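Local coordinates for (S)-ureidoglycine aminohydrolase cupin domain-containing protein (Pseudomonas syringae pv. tomato, PDB 3MYX) that is of unknown function but has a cupin fold and is probably related to (S)-ureidoglycine aminohydrolase, at residues Arg132-Thr137 and Ile169-Ser174; Leu189-Glu194 and Arg232-Val237. One frame throughout, in Å; residues are numbered along the deposited sequence.

Contact 1: Arg132-Thr137 and Ile169-Ser174; sequences RLALLT and IGVWDS
Ala-134 and Leu-136 pack against Val-171, Trp-172 and Asp-173 from a loop that runs at 66° to strand 169-174, measured between the end-to-end directions of the touching parts. The backbones keep well apart, with Ala-134 CA 6.8 Å from Val-171 CA and Leu-136 CA 7.1 Å from Trp-172 CA, and no hydrogen bond joins the two segments. Side chains bridge the gap instead.

Leu-136 does most of this work. Its CG stands beside the backbone N and anti to the carbonyl carbon (chi1 -48°), and its two methyls settle on successive parts of the strand. CD2 touches Val-171, lying 3.5 Å from Val-171 O and 3.9 Å from Val-171 CB, and the leucine and valine side chains cross at about a right angle. CD1 meets Asp-173, two residues further along the strand, 3.6 Å from Asp-173 CG. Both carboxylate oxygens are almost as near, so the methyl rests against the group as a whole. Asp-173 CG lies between the backbone N and the carbonyl carbon (chi1 77°), and this end of the side chain comes nearer the loop than its CB direction would suggest. Further back, Ala-134 CB approaches Val-171 CG2 at 4.2 Å, a looser apolar contact, while Val-171 CG1 faces Arg-132 O.

The loop leads from strand 127-130, in a sheet of the first half of the chain, to edge strand 137-139 of the seven-stranded sheet, so this is a linker side chain packed on the sheet of the second cupin domain. Asp-173 OD2 has a salt bridge to Arg-155 and a hydrogen bond to the Tyr-230 hydroxyl, which probably offsets the cost of a methyl against the carboxylate. Cohesion across the contact comes from van der Waals packing.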
loop_
_atom_site.group_PDB
_atom_site.type_symbol
_atom_site.label_atom_id
_atom_site.label_comp_id
_atom_site.label_asym_id
_atom_site.label_seq_id
_atom_site.Cartn_x
_atom_site.Cartn_y
_atom_site.Cartn_z
ATOM N N ARG A 132 -3.353 3.170 -12.922
ATOM C CA ARG A 132 -4.682 3.225 -12.314
ATOM C C ARG A 132 -5.734 2.538 -13.189
ATOM O O ARG A 132 -6.694 1.978 -12.661
ATOM C CB ARG A 132 -5.106 4.689 -12.087
ATOM C CG ARG A 132 -4.305 5.436 -11.021
ATOM C CD ARG A 132 -4.527 6.939 -11.034
ATOM N NE ARG A 132 -5.877 7.292 -10.620
ATOM C CZ ARG A 132 -6.282 7.451 -9.359
ATOM N NH1 ARG A 132 -5.468 7.244 -8.350
ATOM N NH2 ARG A 132 -7.547 7.798 -9.110
ATOM N N LEU A 133 -5.562 2.618 -14.515
ATOM C CA LEU A 133 -6.517 2.081 -15.484
ATOM C C LEU A 133 -6.104 0.711 -16.011
ATOM O O LEU A 133 -6.558 0.287 -17.067
ATOM C CB LEU A 133 -6.713 3.060 -16.656
ATOM C CG LEU A 133 -7.183 4.481 -16.313
ATOM C CD1 LEU A 133 -7.350 5.335 -17.582
ATOM C CD2 LEU A 133 -8.468 4.415 -15.497
ATOM N N ALA A 134 -5.274 -0.008 -15.268
ATOM C CA ALA A 134 -4.871 -1.356 -15.670
ATOM C C ALA A 134 -6.082 -2.226 -16.005
ATOM O O ALA A 134 -7.133 -2.165 -15.333
ATOM C CB ALA A 134 -4.066 -2.003 -14.538
ATOM N N LEU A 135 -5.931 -3.079 -17.010
ATOM C CA LEU A 135 -6.977 -4.036 -17.368
ATOM C C LEU A 135 -6.921 -5.235 -16.422
ATOM O O LEU A 135 -5.843 -5.772 -16.147
ATOM C CB LEU A 135 -6.779 -4.519 -18.805
ATOM C CG LEU A 135 -6.810 -3.415 -19.862
ATOM C CD1 LEU A 135 -6.448 -3.994 -21.231
ATOM C CD2 LEU A 135 -8.178 -2.782 -19.890
ATOM N N LEU A 136 -8.086 -5.645 -15.924
ATOM C CA LEU A 136 -8.179 -6.633 -14.857
ATOM C C LEU A 136 -8.852 -7.903 -15.346
ATOM O O LEU A 136 -9.607 -7.899 -16.309
ATOM C CB LEU A 136 -8.978 -6.065 -13.692
ATOM C CG LEU A 136 -8.618 -4.663 -13.195
ATOM C CD1 LEU A 136 -9.471 -4.352 -11.959
ATOM C CD2 LEU A 136 -7.101 -4.520 -12.888
ATOM N N THR A 137 -8.583 -9.008 -14.669
ATOM C CA THR A 137 -9.230 -10.275 -14.978
ATOM C C THR A 137 -9.887 -10.840 -13.701
ATOM O O THR A 137 -9.468 -10.515 -12.593
ATOM C CB THR A 137 -8.226 -11.276 -15.529
ATOM O OG1 THR A 137 -7.187 -11.447 -14.571
ATOM C CG2 THR A 137 -7.630 -10.776 -16.864
ATOM N N ILE A 169 1.368 -6.956 -5.872
ATOM C CA ILE A 169 0.992 -5.544 -5.950
ATOM C C ILE A 169 0.288 -5.281 -7.269
ATOM O O ILE A 169 0.725 -5.737 -8.321
ATOM C CB ILE A 169 2.235 -4.652 -5.797
ATOM C CG1 ILE A 169 2.851 -4.857 -4.405
ATOM C CG2 ILE A 169 1.875 -3.194 -6.047
ATOM C CD1 ILE A 169 4.226 -4.221 -4.204
ATOM N N GLY A 170 -0.842 -4.588 -7.213
ATOM C CA GLY A 170 -1.585 -4.366 -8.423
ATOM C C GLY A 170 -2.828 -3.545 -8.219
ATOM O O GLY A 170 -2.890 -2.713 -7.312
ATOM N N VAL A 171 -3.797 -3.789 -9.092
ATOM C CA VAL A 171 -5.058 -3.092 -9.098
ATOM C C VAL A 171 -6.177 -4.140 -9.021
ATOM O O VAL A 171 -6.082 -5.205 -9.640
ATOM C CB VAL A 171 -5.201 -2.188 -10.343
ATOM C CG1 VAL A 171 -6.595 -1.485 -10.384
ATOM C CG2 VAL A 171 -4.096 -1.141 -10.389
ATOM N N TRP A 172 -7.205 -3.834 -8.219
ATOM C CA TRP A 172 -8.349 -4.724 -7.980
ATOM C C TRP A 172 -9.619 -3.929 -8.070
ATOM O O TRP A 172 -9.634 -2.737 -7.727
ATOM C CB TRP A 172 -8.241 -5.296 -6.583
ATOM C CG TRP A 172 -9.350 -6.117 -5.969
ATOM C CD1 TRP A 172 -9.427 -7.458 -5.952
ATOM C CD2 TRP A 172 -10.425 -5.643 -5.149
ATOM N NE1 TRP A 172 -10.500 -7.870 -5.195
ATOM C CE2 TRP A 172 -11.108 -6.764 -4.667
ATOM C CE3 TRP A 172 -10.861 -4.375 -4.756
ATOM C CZ2 TRP A 172 -12.191 -6.658 -3.805
ATOM C CZ3 TRP A 172 -11.934 -4.275 -3.903
ATOM C CH2 TRP A 172 -12.573 -5.411 -3.423
ATOM N N ASP A 173 -10.699 -4.568 -8.505
ATOM C CA ASP A 173 -12.008 -3.955 -8.376
ATOM C C ASP A 173 -13.067 -4.960 -7.987
ATOM O O ASP A 173 -12.847 -6.167 -8.025
ATOM C CB ASP A 173 -12.391 -3.064 -9.585
ATOM C CG ASP A 173 -12.841 -3.815 -10.852
ATOM O OD1 ASP A 173 -13.067 -5.050 -10.876
ATOM O OD2 ASP A 173 -12.958 -3.096 -11.890
ATOM N N SER A 174 -14.202 -4.439 -7.558
ATOM C CA SER A 174 -15.271 -5.292 -7.081
ATOM C C SER A 174 -16.600 -4.575 -7.120
ATOM O O SER A 174 -16.686 -3.383 -6.846
ATOM C CB SER A 174 -15.015 -5.720 -5.629
ATOM O OG SER A 174 -15.944 -6.695 -5.199
#

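Contact 2: Leu189-Glu194 and Arg232-Val237; sequences LMNLIE and RKFYAV
Ile-193 and Phe-234 meet at about a right angle: the isoleucine CD1 methyl stands over the centre of the phenyl ring, 3.8 Å from its centroid and 8° off the normal, a CH-pi contact. Asn-191, beside Phe-234 and pointing the same way, brings OD1 into the plane of the ring at its edge, 3.6 Å from Phe-234 CD2, with amide and ring planes 35° apart. Asn-191 ND2 is bound to Thr-214. Ile-193 also crosses Arg-232 obliquely. Its CG2, 3.8 Å from Arg-232 CD, lies at the edge of the guanidinium, whose NH2 is hydrogen-bonded to Ala-134 O.

On the face of Met-190, Leu-192 and Tyr-235, Lys-233 runs past Leu-192, whose CD2 comes 3.8 Å from Lys-233 CB. The lysine amine forms a salt bridge with Glu-188.

The antiparallel backbones hold these side chains in register, with Leu-189 and Asn-191 in hydrogen-bonded pairs with Ala-236 and Phe-234. A classic beta bulge then sets both Ile-193 and Glu-194 opposite Arg-232. Arg-232 O accepts two bonds from one face of its plane, from Ile-193 N at 2.8 Å and Glu-194 N at 3.1 Å.

Within the seven-stranded sheet of this cupin fold, strand 188-192 lies between 214-217 and 231-237, and the latter passes the pairing on to 168-174. Phe-234 also touches Met-68 of strand 66-71, in the first half of the chain.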
loop_
_atom_site.group_PDB
_atom_site.type_symbol
_atom_site.label_atom_id
_atom_site.label_comp_id
_atom_site.label_asym_id
_atom_site.label_seq_id
_atom_site.Cartn_x
_atom_site.Cartn_y
_atom_site.Cartn_z
ATOM N N LEU A 189 -2.020 -3.167 2.127
ATOM C CA LEU A 189 -2.172 -1.747 1.869
ATOM C C LEU A 189 -3.183 -1.596 0.754
ATOM O O LEU A 189 -3.128 -2.321 -0.232
ATOM C CB LEU A 189 -0.839 -1.096 1.450
ATOM C CG LEU A 189 -0.920 0.414 1.171
ATOM C CD1 LEU A 189 0.385 1.123 1.514
ATOM C CD2 LEU A 189 -1.317 0.710 -0.273
HETATM N N MSE A 190 -4.115 -0.663 0.930
HETATM C CA MSE A 190 -5.090 -0.305 -0.100
HETATM C C MSE A 190 -5.100 1.203 -0.297
HETATM O O MSE A 190 -5.107 1.940 0.685
HETATM C CB MSE A 190 -6.515 -0.681 0.311
HETATM C CG MSE A 190 -6.710 -2.068 0.846
HETATM SE SE MSE A 190 -8.571 -2.439 1.288
HETATM C CE MSE A 190 -9.055 -0.631 1.840
ATOM N N ASN A 191 -5.164 1.642 -1.540
ATOM C CA ASN A 191 -5.405 3.035 -1.860
ATOM C C ASN A 191 -6.562 3.049 -2.832
ATOM O O ASN A 191 -6.520 2.357 -3.853
ATOM C CB ASN A 191 -4.156 3.698 -2.450
ATOM C CG ASN A 191 -4.449 5.051 -3.066
ATOM O OD1 ASN A 191 -4.801 5.137 -4.238
ATOM N ND2 ASN A 191 -4.303 6.114 -2.270
ATOM N N LEU A 192 -7.623 3.765 -2.505
ATOM C CA LEU A 192 -8.833 3.678 -3.324
ATOM C C LEU A 192 -8.756 4.602 -4.538
ATOM O O LEU A 192 -8.626 5.824 -4.421
ATOM C CB LEU A 192 -10.090 3.981 -2.520
ATOM C CG LEU A 192 -10.369 3.070 -1.315
ATOM C CD1 LEU A 192 -11.828 3.188 -0.923
ATOM C CD2 LEU A 192 -10.025 1.619 -1.501
ATOM N N ILE A 193 -8.831 3.981 -5.712
ATOM C CA ILE A 193 -8.894 4.684 -6.990
ATOM C C ILE A 193 -10.334 5.154 -7.259
ATOM O O ILE A 193 -10.539 6.261 -7.753
ATOM C CB ILE A 193 -8.360 3.745 -8.127
ATOM C CG1 ILE A 193 -6.882 3.411 -7.892
ATOM C CG2 ILE A 193 -8.609 4.345 -9.525
ATOM C CD1 ILE A 193 -6.392 2.244 -8.711
ATOM N N GLU A 194 -11.315 4.304 -6.960
ATOM C CA GLU A 194 -12.723 4.668 -7.049
ATOM C C GLU A 194 -13.458 4.070 -5.867
ATOM O O GLU A 194 -13.092 3.006 -5.375
ATOM C CB GLU A 194 -13.399 4.155 -8.328
ATOM C CG GLU A 194 -12.840 4.732 -9.621
ATOM C CD GLU A 194 -13.675 4.349 -10.836
ATOM O OE1 GLU A 194 -14.903 4.538 -10.799
ATOM O OE2 GLU A 194 -13.112 3.866 -11.833
ATOM N N ARG A 232 -12.539 0.330 -6.575
ATOM C CA ARG A 232 -11.309 -0.009 -7.279
ATOM C C ARG A 232 -10.157 0.474 -6.441
ATOM O O ARG A 232 -10.209 1.606 -5.927
ATOM C CB ARG A 232 -11.293 0.631 -8.653
ATOM C CG ARG A 232 -10.067 0.341 -9.497
ATOM C CD ARG A 232 -10.197 1.089 -10.813
ATOM N NE ARG A 232 -9.173 0.754 -11.783
ATOM C CZ ARG A 232 -9.251 -0.191 -12.737
ATOM N NH1 ARG A 232 -10.291 -0.993 -12.904
ATOM N NH2 ARG A 232 -8.232 -0.345 -13.512
ATOM N N LYS A 233 -9.125 -0.345 -6.310
ATOM C CA LYS A 233 -8.011 0.015 -5.447
ATOM C C LYS A 233 -6.679 -0.446 -5.985
ATOM O O LYS A 233 -6.610 -1.467 -6.663
ATOM C CB LYS A 233 -8.218 -0.575 -4.047
ATOM C CG LYS A 233 -8.046 -2.064 -3.957
ATOM C CD LYS A 233 -8.639 -2.639 -2.677
ATOM C CE LYS A 233 -8.322 -4.101 -2.538
ATOM N NZ LYS A 233 -8.998 -4.710 -1.329
ATOM N N PHE A 234 -5.628 0.302 -5.637
ATOM C CA PHE A 234 -4.289 -0.238 -5.635
ATOM C C PHE A 234 -4.174 -1.094 -4.387
ATOM O O PHE A 234 -4.697 -0.728 -3.317
ATOM C CB PHE A 234 -3.244 0.866 -5.505
ATOM C CG PHE A 234 -3.018 1.675 -6.742
ATOM C CD1 PHE A 234 -2.518 1.079 -7.887
ATOM C CD2 PHE A 234 -3.185 3.060 -6.738
ATOM C CE1 PHE A 234 -2.236 1.842 -9.022
ATOM C CE2 PHE A 234 -2.908 3.820 -7.877
ATOM C CZ PHE A 234 -2.437 3.223 -9.006
ATOM N N TYR A 235 -3.439 -2.198 -4.489
ATOM C CA TYR A 235 -3.154 -3.019 -3.330
ATOM C C TYR A 235 -1.710 -3.479 -3.303
ATOM O O TYR A 235 -1.062 -3.630 -4.351
ATOM C CB TYR A 235 -4.061 -4.242 -3.276
ATOM C CG TYR A 235 -3.899 -5.197 -4.441
ATOM C CD1 TYR A 235 -2.911 -6.191 -4.430
ATOM C CD2 TYR A 235 -4.699 -5.090 -5.565
ATOM C CE1 TYR A 235 -2.758 -7.067 -5.497
ATOM C CE2 TYR A 235 -4.540 -5.948 -6.628
ATOM C CZ TYR A 235 -3.583 -6.925 -6.602
ATOM O OH TYR A 235 -3.471 -7.743 -7.718
ATOM N N ALA A 236 -1.230 -3.694 -2.080
ATOM C CA ALA A 236 -0.050 -4.512 -1.820
ATOM C C ALA A 236 -0.495 -5.530 -0.786
ATOM O O ALA A 236 -0.983 -5.130 0.281
ATOM C CB ALA A 236 1.112 -3.679 -1.268
ATOM N N VAL A 237 -0.385 -6.821 -1.096
ATOM C CA VAL A 237 -0.746 -7.864 -0.145
ATOM C C VAL A 237 0.400 -8.850 0.010
ATOM O O VAL A 237 1.141 -9.111 -0.948
ATOM C CB VAL A 237 -2.020 -8.628 -0.569
ATOM C CG1 VAL A 237 -3.241 -7.708 -0.513
ATOM C CG2 VAL A 237 -1.877 -9.306 -1.936
#

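Contacts 1 and 2, whose centres lie about 9 Å apart, join through neighbouring strands 168-174 and 231-237, where Lys-233 N lies 2.8 Å from Trp-172 O. Arg-232 ties them further: its NH2 probably donates to Ala-134 O (2.8 Å) and its NE is hydrogen-bonded to Arg-132 O, fastening the loop of contact 1 to contact 2. The approach of Arg-232 NH1 to Asp-173 OD2 is long and weak. Trp-172 and Lys-233 make a cation-pi interaction, and each side chain lies about 4 Å from bound 1,2-ethanediol, which probably comes from the crystallisation liquor but may mark a pocket; the function of any such pocket is unknown.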